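Local coordinates for cellulosomal scaffoldin (Bacteroides cellulosolvens, PDB 2XBT), which probably binds cellulose through this family 3b carbohydrate-binding module, one part of the scaffoldin on which the cellulosome is assembled, at residues D9-S15 and N29-T35. Residues are numbered along the deposited sequence; the frame is centred on the assembly and turned at random.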
# COMPACT_ATOMS: atom_id res chain seq x y z
N ASP A 9 2.09 7.83 -15.02
CA ASP A 9 3.52 7.86 -14.76
C ASP A 9 3.78 7.50 -13.29
O ASP A 9 4.79 7.91 -12.70
CB ASP A 9 4.09 9.24 -15.11
CG ASP A 9 3.96 9.59 -16.60
OD1 ASP A 9 4.03 8.66 -17.44
OD2 ASP A 9 3.80 10.79 -16.93
N LEU A 10 2.85 6.76 -12.70
CA LEU A 10 2.93 6.42 -11.27
C LEU A 10 3.66 5.09 -11.04
O LEU A 10 3.44 4.12 -11.77
CB LEU A 10 1.54 6.36 -10.67
CG LEU A 10 0.74 7.66 -10.60
CD1 LEU A 10 -0.70 7.41 -10.20
CD2 LEU A 10 1.40 8.63 -9.63
N LYS A 11 4.52 5.07 -10.03
CA LYS A 11 5.28 3.86 -9.71
C LYS A 11 5.35 3.68 -8.20
O LYS A 11 5.52 4.65 -7.46
CB LYS A 11 6.68 3.99 -10.31
CG LYS A 11 7.69 2.99 -9.84
CD LYS A 11 8.99 3.17 -10.63
CE LYS A 11 10.15 2.43 -10.00
NZ LYS A 11 11.43 2.61 -10.75
N LEU A 12 5.21 2.44 -7.73
CA LEU A 12 5.25 2.17 -6.30
C LEU A 12 6.52 1.43 -5.93
O LEU A 12 6.85 0.42 -6.54
CB LEU A 12 4.04 1.33 -5.88
CG LEU A 12 3.84 1.09 -4.38
CD1 LEU A 12 3.56 2.41 -3.68
CD2 LEU A 12 2.70 0.11 -4.12
N LEU A 13 7.22 1.94 -4.92
CA LEU A 13 8.31 1.23 -4.29
C LEU A 13 7.81 0.73 -2.94
O LEU A 13 6.98 1.37 -2.31
CB LEU A 13 9.53 2.14 -4.12
CG LEU A 13 10.14 2.71 -5.41
CD1 LEU A 13 11.22 3.74 -5.10
CD2 LEU A 13 10.71 1.60 -6.28
N PHE A 14 8.30 -0.42 -2.51
CA PHE A 14 7.77 -1.04 -1.32
C PHE A 14 8.90 -1.60 -0.46
O PHE A 14 9.89 -2.12 -1.00
CB PHE A 14 6.82 -2.19 -1.70
CG PHE A 14 6.17 -2.87 -0.52
CD1 PHE A 14 4.93 -2.45 -0.07
CD2 PHE A 14 6.80 -3.92 0.12
CE1 PHE A 14 4.33 -3.05 1.01
CE2 PHE A 14 6.22 -4.53 1.21
CZ PHE A 14 4.98 -4.10 1.66
N SER A 15 8.77 -1.48 0.85
CA SER A 15 9.60 -2.25 1.77
C SER A 15 8.83 -2.56 3.03
O SER A 15 7.81 -1.94 3.30
CB SER A 15 10.88 -1.50 2.12
OG SER A 15 10.67 -0.67 3.24
N ASN A 29 5.90 -0.01 4.06
CA ASN A 29 6.55 1.26 3.80
C ASN A 29 6.57 1.47 2.31
O ASN A 29 7.12 0.66 1.56
CB ASN A 29 7.97 1.26 4.33
CG ASN A 29 8.05 0.94 5.79
OD1 ASN A 29 7.33 1.51 6.61
ND2 ASN A 29 8.92 -0.00 6.14
N MET A 30 5.96 2.56 1.87
CA MET A 30 5.74 2.75 0.45
C MET A 30 6.15 4.12 -0.01
O MET A 30 5.99 5.10 0.71
CB MET A 30 4.28 2.51 0.13
CG MET A 30 3.95 1.03 0.27
SD MET A 30 2.21 0.68 0.28
CE MET A 30 1.62 1.59 1.69
N LYS A 31 6.70 4.17 -1.21
CA LYS A 31 6.97 5.43 -1.87
C LYS A 31 6.25 5.39 -3.19
O LYS A 31 6.54 4.55 -4.03
CB LYS A 31 8.45 5.60 -2.18
CG LYS A 31 9.25 6.31 -1.14
CD LYS A 31 10.55 6.82 -1.78
CE LYS A 31 11.54 7.33 -0.75
NZ LYS A 31 12.79 7.83 -1.41
N LEU A 32 5.31 6.30 -3.37
CA LEU A 32 4.63 6.41 -4.64
C LEU A 32 5.28 7.56 -5.40
O LEU A 32 5.31 8.68 -4.90
CB LEU A 32 3.13 6.64 -4.40
CG LEU A 32 2.24 6.90 -5.63
CD1 LEU A 32 2.27 5.76 -6.64
CD2 LEU A 32 0.81 7.18 -5.17
N GLN A 33 5.80 7.26 -6.58
CA GLN A 33 6.52 8.26 -7.38
C GLN A 33 5.76 8.64 -8.64
O GLN A 33 5.06 7.82 -9.23
CB GLN A 33 7.90 7.73 -7.79
CG GLN A 33 8.88 7.59 -6.66
CD GLN A 33 10.22 7.02 -7.12
OE1 GLN A 33 10.27 6.24 -8.08
NE2 GLN A 33 11.29 7.39 -6.44
N ASN A 34 5.92 9.88 -9.07
CA ASN A 34 5.42 10.31 -10.36
C ASN A 34 6.65 10.56 -11.22
O ASN A 34 7.47 11.40 -10.88
CB ASN A 34 4.57 11.58 -10.19
CG ASN A 34 4.20 12.23 -11.52
OD1 ASN A 34 4.27 11.61 -12.57
ND2 ASN A 34 3.80 13.49 -11.46
N THR A 35 6.79 9.80 -12.30
CA THR A 35 7.99 9.87 -13.12
C THR A 35 7.83 10.81 -14.31
O THR A 35 8.78 11.02 -15.08
CB THR A 35 8.30 8.51 -13.73
OG1 THR A 35 7.21 8.12 -14.57
CG2 THR A 35 8.51 7.47 -12.64
O HOH W 1 3.17 12.30 -14.91
O HOH W 2 12.46 4.68 -8.83
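Lys11 with Gln33, Leu13 with Lys31 and Ser15 with Asn29 are the hydrogen-bonded pairs of two antiparallel strands, each pair joined by both of its backbone N-H...O=C bonds. The Leu13 N to Lys31 O bond, 2.8 Å, is almost straight at 178°. Where strand 10-15 begins and strand 22-34 ends, Asp9 O is gripped twice by Thr35: by N at 2.8 Å, in the carbonyl plane, and by the hydroxyl OG1 at 3.1 Å, tilted from that plane; chi1 of 62° swings OG1 back over the backbone to reach it.

Among side-chain polar contacts, Asn29 ND2 makes a weak bond to Ser15 OG at 3.5 Å. Replacing Asn29 by a leucine would probably leave Ser15 OG without this amide donor and press an apolar branch against Ser15 O. Lys11 and Gln33 run side by side and share a water, which accepts from Lys11 NZ and donates to Gln33 OE1; Gln33 NE2 and Lys31 NZ both turn to Glu110. A second water donates to Asp9 OD2 and Asn34 OD1, while Asn34 ND2 bonds to Ser38 O and Gly99 O.

The strands 10-15 and 22-34 form a beta hairpin in one sheet of the CBM3 beta sandwich, and strand 110-119 continues that sheet beyond 22-34. Leu10, Leu12, Phe14, Met30 and Leu32 lie on the inner face, several of them against strand 45-51 of the other sheet.

Apolar packing there is staggered: Leu12 CD1 reaches Met30 CB at 3.9 Å, and Leu32 CD1 reaches Leu10 CB at 4.1 Å. Met30 CG touches Phe14 CD1 at 3.6 Å, and its sulfur sits at the ring edge, SD 5.4 Å from the Phe14 centroid, a Met-aromatic contact. On the other face the Leu13 methyl CD1 rests over the flat side of the Gln33 amide.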